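Local coordinates for protein dTDP-4-dehydrorhamnose reductase (Bacillus anthracis, PDB 3SC6) that probably reduces dTDP-4-dehydrorhamnose to dTDP-L-rhamnose with NADPH, the last step of dTDP-L-rhamnose biosynthesis, at residues 166-171 and 226-231; 175-180 and 234-239; 182-187 and 218-223; 210-215 and 268-273. One frame throughout, in Å; residues are numbered along the deposited sequence.

Interactions 1, 2 and 3 belong to one lobe of the chain, whereas interaction 4 lies nearer its centre, in the residues following strand 208-211. Interaction 1 is buried and without hydrogen bonds between its segments, joining helices 164-172 and 220-231. The strands that follow those helices pair in interaction 2, a surface contact held by backbone hydrogen bonds, whose apolar face rests on the helices of interaction 1. Interaction 3, partly buried, mixes apolar contact with one backbone bond, beside a start of helix 220-231 capped within its own segment. Interaction 4 is buried yet polar, combining three hydrogen bonds with methionine packing; its Trp273 touches Cys218 and Phe223 of interaction 3 and Lys226 of interaction 1.

Interaction 1 of 4, residues 166-171 and 226-231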
loop_
_atom_site.group_PDB
_atom_site.type_symbol
_atom_site.label_atom_id
_atom_site.label_comp_id
_atom_site.label_asym_id
_atom_site.label_seq_id
_atom_site.Cartn_x
_atom_site.Cartn_y
_atom_site.Cartn_z
ATOM N N LYS A 166 -5.443 14.429 -5.380
ATOM C CA LYS A 166 -4.824 15.599 -6.017
ATOM C C LYS A 166 -5.394 15.830 -7.419
ATOM O O LYS A 166 -5.518 16.969 -7.855
ATOM C CB LYS A 166 -3.302 15.451 -6.122
ATOM C CG LYS A 166 -2.534 15.372 -4.806
ATOM C CD LYS A 166 -1.036 15.202 -5.097
ATOM C CE LYS A 166 -0.193 15.108 -3.840
ATOM N NZ LYS A 166 -0.297 16.325 -3.007
ATOM N N THR A 167 -5.723 14.747 -8.121
ATOM C CA THR A 167 -6.276 14.847 -9.472
ATOM C C THR A 167 -7.639 15.543 -9.483
ATOM O O THR A 167 -7.885 16.404 -10.328
ATOM C CB THR A 167 -6.381 13.461 -10.156
ATOM O OG1 THR A 167 -5.074 12.888 -10.284
ATOM C CG2 THR A 167 -6.991 13.585 -11.539
ATOM N N MET A 168 -8.520 15.182 -8.551
ATOM C CA MET A 168 -9.846 15.802 -8.487
ATOM C C MET A 168 -9.755 17.306 -8.221
ATOM O O MET A 168 -10.457 18.092 -8.851
ATOM C CB MET A 168 -10.720 15.148 -7.410
ATOM C CG MET A 168 -11.046 13.664 -7.606
ATOM S SD MET A 168 -11.974 13.224 -9.103
ATOM C CE MET A 168 -10.674 12.802 -10.259
ATOM N N ILE A 169 -8.893 17.703 -7.291
ATOM C CA ILE A 169 -8.727 19.121 -6.956
ATOM C C ILE A 169 -8.102 19.897 -8.113
ATOM O O ILE A 169 -8.368 21.083 -8.296
ATOM C CB ILE A 169 -7.852 19.310 -5.699
ATOM C CG1 ILE A 169 -8.490 18.614 -4.495
ATOM C CG2 ILE A 169 -7.665 20.792 -5.395
ATOM C CD1 ILE A 169 -7.690 18.754 -3.227
ATOM N N ARG A 170 -7.275 19.212 -8.892
ATOM C CA ARG A 170 -6.600 19.812 -10.034
ATOM C C ARG A 170 -7.591 20.013 -11.172
ATOM O O ARG A 170 -7.681 21.098 -11.749
ATOM C CB ARG A 170 -5.472 18.888 -10.484
ATOM C CG ARG A 170 -4.608 19.386 -11.637
ATOM C CD ARG A 170 -3.556 18.334 -11.954
ATOM N NE ARG A 170 -2.745 18.036 -10.772
ATOM C CZ ARG A 170 -1.783 17.116 -10.721
ATOM N NH1 ARG A 170 -1.492 16.380 -11.790
ATOM N NH2 ARG A 170 -1.112 16.927 -9.591
ATOM N N LEU A 171 -8.338 18.958 -11.484
ATOM C CA LEU A 171 -9.325 18.997 -12.555
ATOM C C LEU A 171 -10.600 19.716 -12.119
ATOM O O LEU A 171 -11.209 20.444 -12.903
ATOM C CB LEU A 171 -9.661 17.574 -13.011
ATOM C CG LEU A 171 -8.482 16.749 -13.541
ATOM C CD1 LEU A 171 -8.926 15.337 -13.894
ATOM C CD2 LEU A 171 -7.833 17.420 -14.745
ATOM N N LYS A 226 -17.228 13.596 -1.812
ATOM C CA LYS A 226 -16.756 14.022 -0.509
ATOM C C LYS A 226 -15.405 14.758 -0.546
ATOM O O LYS A 226 -15.082 15.500 0.382
ATOM C CB LYS A 226 -16.819 12.869 0.498
ATOM C CG LYS A 226 -16.407 13.260 1.906
ATOM C CD LYS A 226 -16.741 12.181 2.925
ATOM C CE LYS A 226 -18.264 11.964 3.022
ATOM N NZ LYS A 226 -18.636 10.929 4.025
ATOM N N ILE A 227 -14.623 14.566 -1.607
ATOM C CA ILE A 227 -13.347 15.267 -1.709
ATOM C C ILE A 227 -13.680 16.735 -1.958
ATOM O O ILE A 227 -13.058 17.629 -1.382
ATOM C CB ILE A 227 -12.441 14.730 -2.836
ATOM C CG1 ILE A 227 -11.989 13.305 -2.516
ATOM C CG2 ILE A 227 -11.196 15.591 -2.969
ATOM C CD1 ILE A 227 -11.083 12.696 -3.565
ATOM N N PHE A 228 -14.685 16.975 -2.803
ATOM C CA PHE A 228 -15.102 18.337 -3.117
ATOM C C PHE A 228 -15.866 18.929 -1.943
ATOM O O PHE A 228 -15.917 20.144 -1.785
ATOM C CB PHE A 228 -15.964 18.398 -4.382
ATOM C CG PHE A 228 -15.286 17.849 -5.603
ATOM C CD1 PHE A 228 -14.012 18.257 -5.940
ATOM C CD2 PHE A 228 -15.949 16.981 -6.449
ATOM C CE1 PHE A 228 -13.383 17.761 -7.064
ATOM C CE2 PHE A 228 -15.331 16.492 -7.585
ATOM C CZ PHE A 228 -14.044 16.885 -7.892
ATOM N N SER A 229 -16.470 18.066 -1.132
ATOM C CA SER A 229 -17.220 18.517 0.030
ATOM C C SER A 229 -16.254 19.218 0.982
ATOM O O SER A 229 -16.515 20.340 1.416
ATOM C CB SER A 229 -17.907 17.341 0.724
ATOM O OG SER A 229 -18.644 17.778 1.852
ATOM N N TYR A 230 -15.139 18.556 1.308
ATOM C CA TYR A 230 -14.143 19.155 2.206
ATOM C C TYR A 230 -13.361 20.253 1.499
ATOM O O TYR A 230 -12.934 21.219 2.131
ATOM C CB TYR A 230 -13.170 18.126 2.795
ATOM C CG TYR A 230 -13.794 17.106 3.722
ATOM C CD1 TYR A 230 -14.071 17.431 5.046
ATOM C CD2 TYR A 230 -14.025 15.803 3.310
ATOM C CE1 TYR A 230 -14.622 16.506 5.910
ATOM C CE2 TYR A 230 -14.569 14.866 4.175
ATOM C CZ TYR A 230 -14.865 15.223 5.471
ATOM O OH TYR A 230 -15.403 14.294 6.329
ATOM N N ALA A 231 -13.163 20.101 0.193
ATOM C CA ALA A 231 -12.435 21.097 -0.583
ATOM C C ALA A 231 -13.313 22.338 -0.760
ATOM O O ALA A 231 -12.821 23.421 -1.081
ATOM C CB ALA A 231 -12.038 20.530 -1.930
#
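Met168 meets the rim of the Phe228 ring from the neighbouring helix, its CB lying 3.7 Å from Phe228 CE1. The backbone of the same residue takes part as well: Met168 O is 3.4 Å from Phe228 CE1, in the plane of the ring and at its edge, so the carbonyl faces aromatic C-H rather than the pi cloud. Met168 CG stands anti to its own carbonyl carbon (chi1 -62°), which places it 4.2 Å from Ile227 CD1. These two side chains cross at about a right angle. The bend at chi2 puts Met168 SD 5.5 Å from the centroid of the Phe228 ring. Because that vector is 58° off the ring normal, the Met-aromatic contact is oblique. Ile169 adds a looser touch, with its CG1 4.3 Å from Ile227 CG2. No hydrogen bond links the segments; apolar packing, the carbonyl at the ring edge and the sulfur contact make up the interface.

Ile169 also reaches Phe281 and Ile227 reaches Leu277, so helix 273-283 borders the same cluster, while Met168 extends to Ile178 and Val180 of strand 177-181. With axes approaching to 10.2 Å and crossing at -64°, residues 166-171 and 226-231 form a steeply crossed helix pair, joined through a small hydrophobic cluster in which a Met-aromatic contact links the two helices.

Interaction 2 of 4, residues 175-180 and 234-239; sequences REEISV and KVNVLP
The carboxylate of Glu177 and the side-chain amide of Asn236 are neighbours across the paired strands, their planes only 27° apart. They are not hydrogen-bonded: Glu177 OE2 and Asn236 ND2 stand 3.8 Å apart, and the aliphatic parts are equally near, with Glu177 CG 3.8 Å from Asn236 CB. The other carboxylate oxygen, Glu177 OE1, is 3.6 Å from Leu238 CD1. Among the flat peptide groups, Leu238 N donates to Ile178 O over 3.0 Å. Ile178 N in turn donates to Asn236 O at 2.9 Å, and Val180 N to Leu238 O at 3.0 Å. A fourth bond, Asn236 N to Glu176 O, is long and weak. This ladder defines a parallel pairing of Glu177 with Asn236 through Val180 with Pro239.

Ile178, Val180 and Val237 project to the other face of the two-stranded sheet from Glu177, Ser179, Asn236 and Leu238. Ile178 CG1 is anti to the backbone N (chi1 -174°), leaving the CG2 branch to approach Val235 CG1 at 4.1 Å. The apolar side rests on two helices: Ile178 and Val180 touch Met168 of helix 164-172, while Val237 packs on Phe221 and Phe228 of helix 220-231. Strand 177-181 thus packs mainly on helix 164-172, though Val180 also reaches Trp220, and strand 236-240 packs on helix 220-231.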
loop_
_atom_site.group_PDB
_atom_site.type_symbol
_atom_site.label_atom_id
_atom_site.label_comp_id
_atom_site.label_asym_id
_atom_site.label_seq_id
_atom_site.Cartn_x
_atom_site.Cartn_y
_atom_site.Cartn_z
ATOM N N ARG A 175 -13.258 22.141 -14.362
ATOM C CA ARG A 175 -14.549 21.583 -14.786
ATOM C C ARG A 175 -15.783 22.093 -14.063
ATOM O O ARG A 175 -15.728 22.604 -12.941
ATOM C CB ARG A 175 -14.582 20.047 -14.699
ATOM C CG ARG A 175 -13.772 19.276 -15.719
ATOM C CD ARG A 175 -12.309 19.551 -15.698
ATOM N NE ARG A 175 -11.654 18.740 -16.711
ATOM C CZ ARG A 175 -10.356 18.764 -16.969
ATOM N NH1 ARG A 175 -9.868 17.981 -17.915
ATOM N NH2 ARG A 175 -9.547 19.568 -16.287
ATOM N N GLU A 176 -16.900 21.921 -14.758
ATOM C CA GLU A 176 -18.211 22.300 -14.287
ATOM C C GLU A 176 -18.861 20.976 -13.866
ATOM O O GLU A 176 -19.725 20.941 -12.991
ATOM C CB GLU A 176 -18.978 23.006 -15.411
ATOM C CG GLU A 176 -20.361 23.516 -15.036
ATOM C CD GLU A 176 -21.039 24.265 -16.176
ATOM O OE1 GLU A 176 -22.161 24.764 -15.973
ATOM O OE2 GLU A 176 -20.449 24.373 -17.267
ATOM N N GLU A 177 -18.418 19.891 -14.507
ATOM C CA GLU A 177 -18.888 18.529 -14.245
ATOM C C GLU A 177 -17.733 17.579 -14.527
ATOM O O GLU A 177 -16.899 17.856 -15.388
ATOM C CB GLU A 177 -20.075 18.131 -15.126
ATOM C CG GLU A 177 -21.334 18.955 -14.944
ATOM C CD GLU A 177 -22.481 18.460 -15.812
ATOM O OE1 GLU A 177 -22.279 17.500 -16.590
ATOM O OE2 GLU A 177 -23.586 19.032 -15.713
ATOM N N ILE A 178 -17.686 16.459 -13.811
ATOM C CA ILE A 178 -16.618 15.477 -14.004
ATOM C C ILE A 178 -17.133 14.066 -13.708
ATOM O O ILE A 178 -17.711 13.813 -12.655
ATOM C CB ILE A 178 -15.386 15.820 -13.137
ATOM C CG1 ILE A 178 -14.223 14.874 -13.448
ATOM C CG2 ILE A 178 -15.749 15.801 -11.655
ATOM C CD1 ILE A 178 -12.965 15.183 -12.662
ATOM N N SER A 179 -16.919 13.152 -14.649
ATOM C CA SER A 179 -17.372 11.772 -14.495
ATOM C C SER A 179 -16.336 10.857 -13.839
ATOM O O SER A 179 -15.172 10.816 -14.245
ATOM C CB SER A 179 -17.808 11.211 -15.852
ATOM O OG SER A 179 -16.749 11.252 -16.787
ATOM N N VAL A 180 -16.789 10.116 -12.829
ATOM C CA VAL A 180 -15.951 9.185 -12.074
ATOM C C VAL A 180 -16.632 7.823 -11.931
ATOM O O VAL A 180 -17.844 7.748 -11.731
ATOM C CB VAL A 180 -15.690 9.722 -10.656
ATOM C CG1 VAL A 180 -14.908 8.708 -9.836
ATOM C CG2 VAL A 180 -14.969 11.062 -10.718
ATOM N N LYS A 234 -17.728 23.700 -5.724
ATOM C CA LYS A 234 -19.012 23.378 -6.334
ATOM C C LYS A 234 -18.822 22.779 -7.726
ATOM O O LYS A 234 -18.673 23.502 -8.711
ATOM C CB LYS A 234 -19.902 24.623 -6.386
ATOM C CG LYS A 234 -20.203 25.210 -5.002
ATOM C CD LYS A 234 -21.079 26.464 -5.060
ATOM C CE LYS A 234 -22.447 26.198 -5.680
ATOM N NZ LYS A 234 -23.289 27.428 -5.711
ATOM N N VAL A 235 -18.820 21.450 -7.787
ATOM C CA VAL A 235 -18.651 20.718 -9.035
ATOM C C VAL A 235 -19.504 19.454 -9.005
ATOM O O VAL A 235 -19.657 18.827 -7.960
ATOM C CB VAL A 235 -17.180 20.316 -9.250
ATOM C CG1 VAL A 235 -17.034 19.482 -10.512
ATOM C CG2 VAL A 235 -16.291 21.555 -9.308
ATOM N N ASN A 236 -20.060 19.083 -10.154
ATOM C CA ASN A 236 -20.900 17.893 -10.249
ATOM C C ASN A 236 -20.088 16.663 -10.604
ATOM O O ASN A 236 -19.046 16.763 -11.249
ATOM C CB ASN A 236 -21.979 18.088 -11.309
ATOM C CG ASN A 236 -22.880 19.261 -11.012
ATOM O OD1 ASN A 236 -22.754 19.906 -9.970
ATOM N ND2 ASN A 236 -23.800 19.546 -11.927
ATOM N N VAL A 237 -20.578 15.501 -10.186
ATOM C CA VAL A 237 -19.905 14.240 -10.463
ATOM C C VAL A 237 -20.897 13.288 -11.128
ATOM O O VAL A 237 -21.967 13.016 -10.581
ATOM C CB VAL A 237 -19.345 13.604 -9.182
ATOM C CG1 VAL A 237 -18.682 12.276 -9.502
ATOM C CG2 VAL A 237 -18.355 14.547 -8.514
ATOM N N LEU A 238 -20.540 12.791 -12.310
ATOM C CA LEU A 238 -21.402 11.875 -13.055
ATOM C C LEU A 238 -20.943 10.428 -12.884
ATOM O O LEU A 238 -19.799 10.106 -13.183
ATOM C CB LEU A 238 -21.398 12.250 -14.540
ATOM C CG LEU A 238 -21.865 13.673 -14.879
ATOM C CD1 LEU A 238 -21.733 13.943 -16.370
ATOM C CD2 LEU A 238 -23.296 13.910 -14.415
ATOM N N PRO A 239 -21.843 9.546 -12.416
ATOM C CA PRO A 239 -21.495 8.143 -12.217
ATOM C C PRO A 239 -21.400 7.366 -13.525
ATOM O O PRO A 239 -22.359 7.340 -14.292
ATOM C CB PRO A 239 -22.660 7.616 -11.380
ATOM C CG PRO A 239 -23.811 8.450 -11.778
ATOM C CD PRO A 239 -23.261 9.808 -12.105
#

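Interaction 3 of 4, residues 182-187 and 218-223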
loop_
_atom_site.group_PDB
_atom_site.type_symbol
_atom_site.label_atom_id
_atom_site.label_comp_id
_atom_site.label_asym_id
_atom_site.label_seq_id
_atom_site.Cartn_x
_atom_site.Cartn_y
_atom_site.Cartn_z
ATOM N N ALA A 182 -18.330 4.572 -10.647
ATOM C CA ALA A 182 -19.179 4.382 -9.464
ATOM C C ALA A 182 -19.615 2.931 -9.225
ATOM O O ALA A 182 -20.435 2.670 -8.348
ATOM C CB ALA A 182 -20.404 5.282 -9.559
ATOM N N ASP A 183 -19.071 1.994 -9.996
ATOM C CA ASP A 183 -19.424 0.580 -9.843
ATOM C C ASP A 183 -18.276 -0.245 -9.242
ATOM O O ASP A 183 -18.247 -1.471 -9.370
ATOM C CB ASP A 183 -19.896 -0.013 -11.177
ATOM C CG ASP A 183 -18.854 0.100 -12.274
ATOM O OD1 ASP A 183 -19.121 -0.381 -13.394
ATOM O OD2 ASP A 183 -17.774 0.674 -12.019
ATOM N N GLN A 184 -17.336 0.446 -8.597
ATOM C CA GLN A 184 -16.184 -0.188 -7.953
ATOM C C GLN A 184 -16.084 0.341 -6.531
ATOM O O GLN A 184 -15.702 1.492 -6.312
ATOM C CB GLN A 184 -14.878 0.102 -8.695
ATOM C CG GLN A 184 -14.825 -0.415 -10.109
ATOM C CD GLN A 184 -13.498 -0.118 -10.780
ATOM O OE1 GLN A 184 -12.594 0.452 -10.170
ATOM N NE2 GLN A 184 -13.371 -0.512 -12.040
ATOM N N ILE A 185 -16.435 -0.505 -5.570
ATOM C CA ILE A 185 -16.392 -0.134 -4.168
ATOM C C ILE A 185 -15.039 -0.471 -3.559
ATOM O O ILE A 185 -14.439 -1.498 -3.885
ATOM C CB ILE A 185 -17.517 -0.833 -3.378
ATOM C CG1 ILE A 185 -18.881 -0.440 -3.953
ATOM C CG2 ILE A 185 -17.450 -0.470 -1.904
ATOM C CD1 ILE A 185 -20.054 -1.073 -3.234
ATOM N N GLY A 186 -14.557 0.408 -2.684
ATOM C CA GLY A 186 -13.275 0.216 -2.024
ATOM C C GLY A 186 -13.171 1.032 -0.752
ATOM O O GLY A 186 -14.158 1.594 -0.284
ATOM N N SER A 187 -11.969 1.097 -0.190
ATOM C CA SER A 187 -11.746 1.849 1.036
ATOM C C SER A 187 -10.457 2.674 0.966
ATOM O O SER A 187 -9.358 2.138 1.134
ATOM C CB SER A 187 -11.696 0.895 2.228
ATOM O OG SER A 187 -10.650 -0.039 2.071
ATOM N N CYS A 218 -16.583 2.344 0.250
ATOM C CA CYS A 218 -16.718 3.600 -0.470
ATOM C C CYS A 218 -16.746 3.326 -1.977
ATOM O O CYS A 218 -16.980 2.200 -2.398
ATOM C CB CYS A 218 -15.521 4.476 -0.088
ATOM S SG CYS A 218 -15.456 6.105 -0.771
ATOM N N SER A 219 -16.531 4.361 -2.783
ATOM C CA SER A 219 -16.518 4.231 -4.244
ATOM C C SER A 219 -15.871 5.494 -4.779
ATOM O O SER A 219 -16.037 6.560 -4.187
ATOM C CB SER A 219 -17.929 4.090 -4.811
ATOM O OG SER A 219 -18.708 5.240 -4.538
ATOM N N TRP A 220 -15.149 5.394 -5.893
ATOM C CA TRP A 220 -14.489 6.574 -6.455
ATOM C C TRP A 220 -15.469 7.722 -6.591
ATOM O O TRP A 220 -15.117 8.879 -6.365
ATOM C CB TRP A 220 -13.828 6.285 -7.803
ATOM C CG TRP A 220 -12.809 5.200 -7.744
ATOM C CD1 TRP A 220 -12.941 3.926 -8.207
ATOM C CD2 TRP A 220 -11.539 5.260 -7.090
ATOM N NE1 TRP A 220 -11.804 3.207 -7.941
ATOM C CE2 TRP A 220 -10.929 4.001 -7.247
ATOM C CE3 TRP A 220 -10.847 6.266 -6.406
ATOM C CZ2 TRP A 220 -9.661 3.717 -6.743
ATOM C CZ3 TRP A 220 -9.589 5.986 -5.907
ATOM C CH2 TRP A 220 -9.008 4.719 -6.079
ATOM N N PHE A 221 -16.702 7.385 -6.953
ATOM C CA PHE A 221 -17.773 8.356 -7.126
ATOM C C PHE A 221 -18.117 9.058 -5.804
ATOM O O PHE A 221 -18.026 10.285 -5.717
ATOM C CB PHE A 221 -18.989 7.649 -7.727
ATOM C CG PHE A 221 -20.182 8.532 -7.924
ATOM C CD1 PHE A 221 -20.293 9.324 -9.053
ATOM C CD2 PHE A 221 -21.226 8.518 -7.012
ATOM C CE1 PHE A 221 -21.400 10.125 -9.247
ATOM C CE2 PHE A 221 -22.340 9.310 -7.203
ATOM C CZ PHE A 221 -22.427 10.118 -8.324
ATOM N N GLU A 222 -18.503 8.290 -4.784
ATOM C CA GLU A 222 -18.845 8.866 -3.473
ATOM C C GLU A 222 -17.626 9.540 -2.863
ATOM O O GLU A 222 -17.736 10.555 -2.170
ATOM C CB GLU A 222 -19.351 7.792 -2.513
ATOM C CG GLU A 222 -20.628 7.108 -2.943
ATOM C CD GLU A 222 -21.061 6.019 -1.974
ATOM O OE1 GLU A 222 -20.312 5.733 -1.010
ATOM O OE2 GLU A 222 -22.148 5.438 -2.188
ATOM N N PHE A 223 -16.465 8.950 -3.114
ATOM C CA PHE A 223 -15.209 9.470 -2.610
ATOM C C PHE A 223 -14.958 10.806 -3.293
ATOM O O PHE A 223 -14.615 11.789 -2.639
ATOM C CB PHE A 223 -14.091 8.446 -2.858
ATOM C CG PHE A 223 -12.736 8.869 -2.368
ATOM C CD1 PHE A 223 -12.461 8.905 -1.016
ATOM C CD2 PHE A 223 -11.704 9.093 -3.255
ATOM C CE1 PHE A 223 -11.216 9.260 -0.558
ATOM C CE2 PHE A 223 -10.449 9.433 -2.798
ATOM C CZ PHE A 223 -10.207 9.516 -1.450
#
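Ala182 and Phe221 meet methyl to methylene, Ala182 CB lying 3.3 Å from Phe221 CB. Phe221 CG is anti to the backbone N (chi1 178°), which sets it beside the carbonyl carbon and 3.6 Å from Ala182 CB, while the rest of the ring leads away. Gln184 uses an extended chain beyond CG to carry its amide to Trp220, where OE1 sits 3.6 Å from NE1, at the indole edge and near the ring plane. Amide and ring planes are turned 67° apart, and the pair is a polar approach rather than an established hydrogen bond. Trp220 also stacks on Trp155 and meets the ring of Phe164.

Between the backbones, Gly186 N donates to Cys218 O at 3.0 Å, although the position of that oxygen is less certain. A longer C-H contact runs from Ser219 CA to Gln184 O, 3.5 Å away.

Ser219 holds OG between the backbone N and the carbonyl carbon (chi1 62°), from where it accepts from Glu222 N over 3.1 Å. The contact thus packs the N-capped start of helix 220-231 against the chain leading into strand 185-190, with the Trp220 side chain about 7 Å from the bound NADP.

Interaction 4 of 4, residues 210-215 and 268-273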
loop_
_atom_site.group_PDB
_atom_site.type_symbol
_atom_site.label_atom_id
_atom_site.label_comp_id
_atom_site.label_asym_id
_atom_site.label_seq_id
_atom_site.Cartn_x
_atom_site.Cartn_y
_atom_site.Cartn_z
ATOM N N TYR A 210 -1.492 -8.936 8.018
ATOM C CA TYR A 210 -2.455 -7.943 8.507
ATOM C C TYR A 210 -3.078 -7.056 7.444
ATOM O O TYR A 210 -2.383 -6.574 6.544
ATOM C CB TYR A 210 -1.750 -6.979 9.454
ATOM C CG TYR A 210 -1.254 -7.551 10.751
ATOM C CD1 TYR A 210 -2.001 -7.407 11.912
ATOM C CD2 TYR A 210 -0.042 -8.219 10.825
ATOM C CE1 TYR A 210 -1.557 -7.900 13.109
ATOM C CE2 TYR A 210 0.415 -8.731 12.026
ATOM C CZ TYR A 210 -0.355 -8.568 13.169
ATOM O OH TYR A 210 0.073 -9.066 14.374
ATOM N N HIS A 211 -4.388 -6.826 7.549
ATOM C CA HIS A 211 -5.057 -5.956 6.599
ATOM C C HIS A 211 -5.172 -4.590 7.256
ATOM O O HIS A 211 -5.864 -4.440 8.262
ATOM C CB HIS A 211 -6.449 -6.426 6.173
ATOM C CG HIS A 211 -6.465 -7.733 5.452
ATOM N ND1 HIS A 211 -7.585 -8.524 5.366
ATOM C CD2 HIS A 211 -5.468 -8.429 4.859
ATOM C CE1 HIS A 211 -7.294 -9.616 4.681
ATOM N NE2 HIS A 211 -6.014 -9.589 4.375
ATOM N N VAL A 212 -4.487 -3.600 6.692
ATOM C CA VAL A 212 -4.518 -2.247 7.230
ATOM C C VAL A 212 -5.077 -1.285 6.193
ATOM O O VAL A 212 -4.474 -1.064 5.138
ATOM C CB VAL A 212 -3.119 -1.775 7.641
ATOM C CG1 VAL A 212 -3.183 -0.355 8.190
ATOM C CG2 VAL A 212 -2.530 -2.725 8.674
ATOM N N SER A 213 -6.239 -0.721 6.506
ATOM C CA SER A 213 -6.918 0.220 5.633
ATOM C C SER A 213 -7.859 1.018 6.488
ATOM O O SER A 213 -8.134 0.636 7.622
ATOM C CB SER A 213 -7.754 -0.519 4.590
ATOM O OG SER A 213 -6.955 -1.368 3.792
ATOM N N ASN A 214 -8.357 2.128 5.962
ATOM C CA ASN A 214 -9.288 2.935 6.720
ATOM C C ASN A 214 -10.629 2.215 6.734
ATOM O O ASN A 214 -10.955 1.470 5.806
ATOM C CB ASN A 214 -9.410 4.346 6.147
ATOM C CG ASN A 214 -8.117 5.138 6.253
ATOM O OD1 ASN A 214 -7.976 6.195 5.647
ATOM N ND2 ASN A 214 -7.166 4.622 7.015
ATOM N N THR A 215 -11.384 2.425 7.807
ATOM C CA THR A 215 -12.691 1.808 7.991
ATOM C C THR A 215 -13.733 2.280 6.988
ATOM O O THR A 215 -13.629 3.372 6.435
ATOM C CB THR A 215 -13.228 2.124 9.404
ATOM O OG1 THR A 215 -12.306 1.636 10.384
ATOM C CG2 THR A 215 -14.596 1.493 9.631
ATOM N N LEU A 268 -6.079 -0.955 18.073
ATOM C CA LEU A 268 -7.341 -0.249 17.890
ATOM C C LEU A 268 -7.666 -0.180 16.402
ATOM O O LEU A 268 -6.784 -0.335 15.553
ATOM C CB LEU A 268 -7.300 1.160 18.489
ATOM C CG LEU A 268 -7.088 1.273 20.001
ATOM C CD1 LEU A 268 -7.020 2.739 20.405
ATOM C CD2 LEU A 268 -8.200 0.557 20.763
ATOM N N GLN A 269 -8.935 0.057 16.091
ATOM C CA GLN A 269 -9.376 0.143 14.706
ATOM C C GLN A 269 -8.873 1.398 14.012
ATOM O O GLN A 269 -8.678 2.439 14.640
ATOM C CB GLN A 269 -10.907 0.101 14.623
ATOM C CG GLN A 269 -11.530 -1.180 15.164
ATOM C CD GLN A 269 -13.048 -1.189 15.056
ATOM O OE1 GLN A 269 -13.658 -0.234 14.566
ATOM N NE2 GLN A 269 -13.666 -2.273 15.518
ATOM N N MET A 270 -8.657 1.274 12.708
ATOM C CA MET A 270 -8.190 2.370 11.880
ATOM C C MET A 270 -9.307 3.394 11.769
ATOM O O MET A 270 -10.476 3.064 11.983
ATOM C CB MET A 270 -7.885 1.852 10.470
ATOM C CG MET A 270 -6.754 0.844 10.363
ATOM S SD MET A 270 -5.141 1.555 10.717
ATOM C CE MET A 270 -5.019 2.769 9.405
ATOM N N PRO A 271 -8.956 4.651 11.460
ATOM C CA PRO A 271 -10.006 5.648 11.320
ATOM C C PRO A 271 -10.779 5.362 10.038
ATOM O O PRO A 271 -10.321 4.569 9.212
ATOM C CB PRO A 271 -9.235 6.968 11.188
ATOM C CG PRO A 271 -7.858 6.684 11.679
ATOM C CD PRO A 271 -7.608 5.244 11.402
ATOM N N SER A 272 -11.937 5.990 9.867
ATOM C CA SER A 272 -12.732 5.777 8.664
ATOM C C SER A 272 -12.046 6.494 7.508
ATOM O O SER A 272 -11.284 7.433 7.725
ATOM C CB SER A 272 -14.144 6.317 8.853
ATOM O OG SER A 272 -14.109 7.704 9.122
ATOM N N TRP A 273 -12.302 6.043 6.282
ATOM C CA TRP A 273 -11.695 6.663 5.104
ATOM C C TRP A 273 -12.109 8.122 5.068
ATOM O O TRP A 273 -11.346 8.996 4.656
ATOM C CB TRP A 273 -12.142 5.965 3.815
ATOM C CG TRP A 273 -13.624 6.028 3.556
ATOM C CD1 TRP A 273 -14.565 5.113 3.928
ATOM C CD2 TRP A 273 -14.328 7.068 2.871
ATOM N NE1 TRP A 273 -15.811 5.517 3.515
ATOM C CE2 TRP A 273 -15.692 6.714 2.862
ATOM C CE3 TRP A 273 -13.937 8.267 2.264
ATOM C CZ2 TRP A 273 -16.666 7.514 2.269
ATOM C CZ3 TRP A 273 -14.905 9.058 1.676
ATOM C CH2 TRP A 273 -16.253 8.678 1.682
HETATM O O HOH W 1 -8.848 7.945 3.691
#
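Met270 CG stands anti to the carbonyl carbon (chi1 -64°), and Thr215 OG1 likewise (chi1 -59°); the first brings the methionine against Ser213, the second aims a hydroxyl at Met270 O. The setting is the chain following strand 208-211 of the Rossmann-type sheet, met by the loop that leads into the N-cap of helix 273-283: Ser272 caps that helix, its OG accepting from Glu275 N. Met270 CG lies 3.1 Å from Ser213 O. Further bends in the methionine chain put SD 3.7 Å from Val212 CG1, the two side chains crossing at about a right angle, and bring CE to 3.7 Å from Asn214 ND2.

Three hydrogen bonds fix Thr215. Its N donates to Pro271 O at 2.8 Å, and its own O accepts from Trp273 N at 3.0 Å. Its OG1 donates to Met270 O over 2.8 Å, from a position 47° out of that carbonyl plane. Backbone and side chain of Thr215 thus bind Met270, Pro271 and Trp273 around the helix start. Asn214 is buried, and its OD1 accepts from Tyr190 N; a water lies 2.8 Å from the same OD1 and also close to Trp273 O. Thr215 O, besides its bond to Trp273 N, lies at the edge of the indole and near its plane, 3.2 Å from Trp273 CD1.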